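Local coordinates for putative NAD dependent dehydrogenase (Micromonospora echinospora, PDB 6NOR), which binds NAD and is probably an oxidoreductase of the GFO/IDH/MocA family that acts in gentamicin biosynthesis, at residues A[256-264]-A[272-280]; A[118-126]-A[336-344]. All coordinates share one frame; numbering follows the deposited sequence.

Contact 1 of 2, residues A[256-264]-A[272-280]; sequences PGGEQLTVE and VTADLWQGM
Val-263 and Ala-274 form an antiparallel hydrogen-bonded pair, with Val-263 N to Ala-274 O and Ala-274 N to Val-263 O both 3.0 Å, in a beta hairpin, the axes of 260-264 and 272-275 at 173°. Two residues farther, Leu-276 N still reaches Leu-261 O at 3.0 Å, but segment 272-280 then turns away in an Asx motif (Gln-278 N to Asp-275 OD1) and side chains take over. The amide of Gln-278, folded back by a bend at chi2, sends NE2 to Glu-259 O at 2.9 Å with a nearly straight N-H (172°). A water accepts from Leu-261 N and Trp-277 N, bridging the segments where direct pairing has stopped. Glu-259 lies over one face of the Trp-277 indole: its CB makes a CH-pi contact over the five-membered ring, and its carboxylate is 13° from the ring plane, with OE2 3.5 Å from Trp-277 CE2. Leu-276 CD2 flanks the opposite ring face and also meets Leu-261 CD2 at 3.9 Å. On the Thr-262/Asp-275 sheet face, Thr-262 CG2 lies beside the Asp-275 carboxylate. Strand 260-267 pairs with strand 167-175, helix 149-157 packs on Leu-261 and Ala-274, and strand 270-275 continues the sheet into the second subunit.

Contact 2 of 2, residues A[118-126]-A[336-344]; sequences LVLSTGHAR and DAVAVVETL
Val-341 points from helix 336-344 into the start of helix 122-126, in an antiparallel helix pair (axes 9.2 Å apart, 175°) that joins the Rossmann-fold domain to the helix near the C-terminus. The principal bump is Val-341: CG1, anti to its backbone nitrogen (chi1 173°), enters the hollow at the Ser-121/Thr-122 peptide and lies 3.6 Å from Thr-122 N, while CG2 is turned toward Val-119 O and Ala-125 CB. One turn earlier, Val-338 is a forked bump. Its CG2 rests 3.9 Å from Ala-125 CB, where the small alanine leaves a shallow seat, and its CG1 lies over a face of the Arg-126 guanidinium, offset toward the rim. Replacing Val-338 by alanine removes both methyls, which is likely to open a gap above Ala-125 and leave the Arg-126 side chain freer to swing. Farther back, Leu-118 lays CD2 against Ala-337 CB at 3.8 Å, methyl against methyl. Trp-200 of helix 199-209 touches both Leu-118 and Val-341, so a third helix joins the packing. The polar pair is looser: Arg-126 NH2 and Glu-342 OE1 form a long salt bridge at 4.0 Å, their planes 41° apart. The same carboxylate oxygen, Glu-342 OE1, comes closer to a methyl group, Thr-122 CG2, at 3.4 Å.

In the fold
The centres of contact 1 and contact 2 lie about 26 Å apart, on opposite sides of the chain's centre, and their nearest atoms are about 13 Å apart, so they do not touch. Along the chain the order is 118-126, 256-264, 272-280, 336-344: the local hairpin of contact 1 falls between the two distant partners of contact 2. Contact 1 belongs to the edge of the mixed seven-stranded sheet, where the second subunit extends it. Contact 2 instead brings helix 334-353 back against helix 122-134 of the NAD-binding Rossmann region. One contact thus lies at the subunit interface, whereas the other ties sequence-distant parts within a single chain.

Contact 1 of 2, residues A[256-264]-A[272-280]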
# COMPACT_ATOMS: atom_id res chain seq x y z
N PRO A 256 4.11 18.66 4.55
CA PRO A 256 3.14 18.90 3.47
C PRO A 256 2.37 17.64 3.05
O PRO A 256 2.74 16.53 3.43
CB PRO A 256 4.03 19.40 2.32
CG PRO A 256 5.29 18.62 2.51
CD PRO A 256 5.44 18.35 4.01
N GLY A 257 1.31 17.80 2.27
CA GLY A 257 0.70 16.67 1.59
C GLY A 257 -0.48 16.03 2.28
O GLY A 257 -1.12 15.13 1.72
N GLY A 258 -0.80 16.50 3.48
CA GLY A 258 -1.89 15.95 4.26
C GLY A 258 -1.45 15.37 5.60
O GLY A 258 -0.35 14.86 5.74
N GLU A 259 -2.32 15.50 6.58
CA GLU A 259 -2.19 14.89 7.89
C GLU A 259 -1.73 13.42 7.87
O GLU A 259 -2.23 12.63 7.09
CB GLU A 259 -3.53 15.00 8.61
CG GLU A 259 -3.46 15.37 10.07
CD GLU A 259 -4.83 15.64 10.64
OE1 GLU A 259 -4.92 15.92 11.85
OE2 GLU A 259 -5.82 15.58 9.87
N GLN A 260 -0.78 13.09 8.73
CA GLN A 260 -0.35 11.70 8.90
C GLN A 260 -0.45 11.31 10.38
O GLN A 260 0.04 12.03 11.24
CB GLN A 260 1.10 11.46 8.44
CG GLN A 260 1.49 11.87 7.04
CD GLN A 260 2.98 11.62 6.78
OE1 GLN A 260 3.65 10.97 7.56
NE2 GLN A 260 3.49 12.15 5.68
N LEU A 261 -1.04 10.17 10.67
CA LEU A 261 -1.02 9.67 12.04
C LEU A 261 -0.89 8.15 12.04
O LEU A 261 -1.78 7.44 11.60
CB LEU A 261 -2.27 10.14 12.82
CG LEU A 261 -2.41 9.67 14.28
CD1 LEU A 261 -1.12 9.87 15.08
CD2 LEU A 261 -3.62 10.31 15.01
N THR A 262 0.23 7.66 12.56
CA THR A 262 0.49 6.23 12.60
C THR A 262 0.99 5.73 13.97
O THR A 262 1.65 6.45 14.73
CB THR A 262 1.52 5.80 11.54
OG1 THR A 262 2.79 6.37 11.86
CG2 THR A 262 1.12 6.23 10.11
N VAL A 263 0.69 4.47 14.25
CA VAL A 263 1.08 3.82 15.47
C VAL A 263 1.73 2.49 15.13
O VAL A 263 1.24 1.74 14.30
CB VAL A 263 -0.12 3.56 16.39
CG1 VAL A 263 0.34 2.86 17.64
CG2 VAL A 263 -0.82 4.86 16.74
N GLU A 264 2.85 2.21 15.78
CA GLU A 264 3.61 0.99 15.54
C GLU A 264 4.05 0.41 16.88
O GLU A 264 4.62 1.10 17.70
CB GLU A 264 4.80 1.31 14.65
CG GLU A 264 5.65 0.15 14.20
CD GLU A 264 6.85 0.65 13.39
OE1 GLU A 264 7.30 -0.08 12.47
OE2 GLU A 264 7.35 1.77 13.66
N VAL A 272 2.33 -4.81 15.49
CA VAL A 272 1.05 -4.26 15.08
C VAL A 272 1.24 -2.82 14.61
O VAL A 272 1.94 -2.06 15.25
CB VAL A 272 0.03 -4.30 16.23
CG1 VAL A 272 -1.32 -3.77 15.76
CG2 VAL A 272 -0.15 -5.70 16.75
N THR A 273 0.65 -2.46 13.48
CA THR A 273 0.68 -1.07 13.01
C THR A 273 -0.69 -0.64 12.57
O THR A 273 -1.53 -1.48 12.25
CB THR A 273 1.66 -0.84 11.81
OG1 THR A 273 1.14 -1.45 10.62
CG2 THR A 273 3.08 -1.35 12.10
N ALA A 274 -0.91 0.66 12.58
CA ALA A 274 -2.19 1.21 12.17
C ALA A 274 -1.97 2.61 11.64
O ALA A 274 -1.15 3.36 12.15
CB ALA A 274 -3.19 1.21 13.32
N ASP A 275 -2.71 2.95 10.60
CA ASP A 275 -2.56 4.20 9.89
C ASP A 275 -3.92 4.85 9.75
O ASP A 275 -4.80 4.31 9.07
CB ASP A 275 -1.92 3.92 8.53
CG ASP A 275 -1.51 5.16 7.79
OD1 ASP A 275 -2.20 6.20 7.93
OD2 ASP A 275 -0.51 5.10 7.05
N LEU A 276 -4.10 6.00 10.37
CA LEU A 276 -5.41 6.65 10.38
C LEU A 276 -5.78 7.27 9.04
O LEU A 276 -6.74 6.86 8.40
CB LEU A 276 -5.46 7.71 11.47
CG LEU A 276 -6.82 8.36 11.70
CD1 LEU A 276 -7.85 7.30 12.05
CD2 LEU A 276 -6.76 9.41 12.80
N TRP A 277 -5.01 8.28 8.63
CA TRP A 277 -5.34 9.06 7.43
C TRP A 277 -4.92 8.41 6.11
O TRP A 277 -5.58 8.63 5.10
CB TRP A 277 -4.71 10.45 7.54
CG TRP A 277 -5.18 11.16 8.76
CD1 TRP A 277 -4.45 11.48 9.87
CD2 TRP A 277 -6.51 11.57 9.04
NE1 TRP A 277 -5.24 12.08 10.81
CE2 TRP A 277 -6.52 12.15 10.32
CE3 TRP A 277 -7.71 11.51 8.32
CZ2 TRP A 277 -7.67 12.68 10.89
CZ3 TRP A 277 -8.85 12.04 8.89
CH2 TRP A 277 -8.82 12.61 10.17
N GLN A 278 -3.85 7.61 6.11
CA GLN A 278 -3.42 6.91 4.89
C GLN A 278 -3.89 5.46 4.89
O GLN A 278 -3.49 4.68 4.04
CB GLN A 278 -1.89 6.95 4.71
CG GLN A 278 -1.32 8.31 4.33
CD GLN A 278 -1.39 9.32 5.48
OE1 GLN A 278 -0.86 9.09 6.57
NE2 GLN A 278 -2.04 10.44 5.23
N GLY A 279 -4.73 5.08 5.85
CA GLY A 279 -5.24 3.73 5.90
C GLY A 279 -6.75 3.65 5.78
O GLY A 279 -7.39 2.77 6.34
N MET A 280 -7.35 4.58 5.05
CA MET A 280 -8.78 4.59 4.95
C MET A 280 -9.32 3.80 3.77
O MET A 280 -10.52 3.59 3.67
CB MET A 280 -9.29 6.02 4.94
CG MET A 280 -9.89 6.31 6.28
SD MET A 280 -10.36 7.96 6.67
CE MET A 280 -10.23 7.89 8.44
O HOH W 1 -1.99 8.61 8.74

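Contact 2 of 2, residues A[118-126]-A[336-344]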
# COMPACT_ATOMS: atom_id res chain seq x y z
N LEU A 118 -4.83 19.37 28.52
CA LEU A 118 -5.67 19.64 29.69
C LEU A 118 -5.28 21.00 30.28
O LEU A 118 -6.06 21.94 30.22
CB LEU A 118 -5.53 18.54 30.75
CG LEU A 118 -6.42 18.72 31.97
CD1 LEU A 118 -7.84 18.80 31.52
CD2 LEU A 118 -6.27 17.59 33.00
N VAL A 119 -4.07 21.09 30.79
CA VAL A 119 -3.49 22.32 31.30
C VAL A 119 -2.02 22.35 30.92
O VAL A 119 -1.54 21.45 30.26
CB VAL A 119 -3.61 22.41 32.81
CG1 VAL A 119 -5.07 22.62 33.23
CG2 VAL A 119 -3.04 21.15 33.41
N LEU A 120 -1.28 23.37 31.35
CA LEU A 120 0.10 23.50 30.90
C LEU A 120 1.14 23.26 32.00
O LEU A 120 2.30 23.56 31.81
CB LEU A 120 0.30 24.88 30.28
CG LEU A 120 -0.64 25.12 29.10
CD1 LEU A 120 -0.66 26.60 28.72
CD2 LEU A 120 -0.26 24.21 27.90
N SER A 121 0.72 22.71 33.13
CA SER A 121 1.68 22.37 34.17
C SER A 121 1.17 21.19 34.98
O SER A 121 -0.03 20.96 35.06
CB SER A 121 1.95 23.58 35.07
OG SER A 121 0.85 23.84 35.93
N THR A 122 2.09 20.42 35.53
CA THR A 122 1.73 19.24 36.30
C THR A 122 0.91 19.62 37.53
O THR A 122 -0.06 18.95 37.86
CB THR A 122 2.98 18.47 36.72
OG1 THR A 122 3.62 17.98 35.54
CG2 THR A 122 2.64 17.31 37.64
N GLY A 123 1.30 20.70 38.19
CA GLY A 123 0.56 21.21 39.34
C GLY A 123 -0.90 21.48 39.06
O GLY A 123 -1.79 20.99 39.75
N HIS A 124 -1.15 22.25 38.02
CA HIS A 124 -2.50 22.57 37.60
C HIS A 124 -3.32 21.33 37.32
O HIS A 124 -4.50 21.30 37.59
CB HIS A 124 -2.48 23.44 36.35
CG HIS A 124 -2.02 24.83 36.61
ND1 HIS A 124 -1.66 25.69 35.59
CD2 HIS A 124 -1.84 25.51 37.76
CE1 HIS A 124 -1.29 26.85 36.11
NE2 HIS A 124 -1.38 26.76 37.43
N ALA A 125 -2.69 20.30 36.78
CA ALA A 125 -3.42 19.10 36.40
C ALA A 125 -3.81 18.32 37.63
O ALA A 125 -4.95 17.89 37.75
CB ALA A 125 -2.60 18.21 35.45
N ARG A 126 -2.87 18.13 38.54
CA ARG A 126 -3.18 17.44 39.79
C ARG A 126 -4.23 18.20 40.60
O ARG A 126 -5.09 17.59 41.22
CB ARG A 126 -1.92 17.23 40.63
CG ARG A 126 -0.91 16.33 39.99
CD ARG A 126 0.28 16.13 40.91
NE ARG A 126 1.23 15.14 40.42
CZ ARG A 126 1.26 13.87 40.81
NH1 ARG A 126 0.36 13.41 41.66
NH2 ARG A 126 2.18 13.05 40.32
N ASP A 336 -4.34 9.74 33.67
CA ASP A 336 -3.70 9.61 32.38
C ASP A 336 -3.26 10.99 31.88
O ASP A 336 -2.15 11.15 31.35
CB ASP A 336 -4.62 8.92 31.37
CG ASP A 336 -4.99 7.51 31.80
OD1 ASP A 336 -4.09 6.65 31.86
OD2 ASP A 336 -6.19 7.24 32.04
N ALA A 337 -4.10 11.99 32.06
CA ALA A 337 -3.72 13.33 31.64
C ALA A 337 -2.50 13.84 32.43
O ALA A 337 -1.60 14.44 31.85
CB ALA A 337 -4.88 14.27 31.79
N VAL A 338 -2.47 13.59 33.74
CA VAL A 338 -1.33 13.99 34.55
C VAL A 338 -0.05 13.33 34.04
O VAL A 338 1.00 13.96 33.96
CB VAL A 338 -1.54 13.63 36.05
CG1 VAL A 338 -0.26 13.75 36.81
CG2 VAL A 338 -2.59 14.51 36.67
N ALA A 339 -0.13 12.05 33.67
CA ALA A 339 1.05 11.38 33.18
C ALA A 339 1.53 12.01 31.87
O ALA A 339 2.73 12.18 31.67
CB ALA A 339 0.77 9.90 33.00
N VAL A 340 0.61 12.40 30.99
CA VAL A 340 1.00 13.03 29.73
C VAL A 340 1.62 14.39 29.98
O VAL A 340 2.64 14.73 29.39
CB VAL A 340 -0.20 13.19 28.78
CG1 VAL A 340 0.19 14.03 27.60
CG2 VAL A 340 -0.72 11.84 28.32
N VAL A 341 1.02 15.18 30.87
CA VAL A 341 1.52 16.53 31.13
C VAL A 341 2.96 16.49 31.66
O VAL A 341 3.78 17.31 31.26
CB VAL A 341 0.61 17.30 32.13
CG1 VAL A 341 1.24 18.61 32.52
CG2 VAL A 341 -0.77 17.57 31.52
N GLU A 342 3.29 15.55 32.53
CA GLU A 342 4.64 15.55 33.06
C GLU A 342 5.65 15.00 32.06
O GLU A 342 6.80 15.42 32.06
CB GLU A 342 4.74 14.80 34.39
CG GLU A 342 3.99 13.51 34.47
CD GLU A 342 3.62 13.18 35.91
OE1 GLU A 342 3.49 14.12 36.72
OE2 GLU A 342 3.48 11.98 36.24
N THR A 343 5.21 14.09 31.20
CA THR A 343 6.07 13.65 30.13
C THR A 343 6.44 14.82 29.23
O THR A 343 7.60 14.99 28.90
CB THR A 343 5.43 12.56 29.28
OG1 THR A 343 5.09 11.44 30.12
CG2 THR A 343 6.45 12.09 28.25
N LEU A 344 5.46 15.64 28.86
CA LEU A 344 5.75 16.79 28.00
C LEU A 344 6.63 17.82 28.68
O LEU A 344 7.48 18.44 28.03
CB LEU A 344 4.46 17.48 27.54
CG LEU A 344 3.49 16.70 26.64
CD1 LEU A 344 2.31 17.58 26.27
CD2 LEU A 344 4.20 16.22 25.41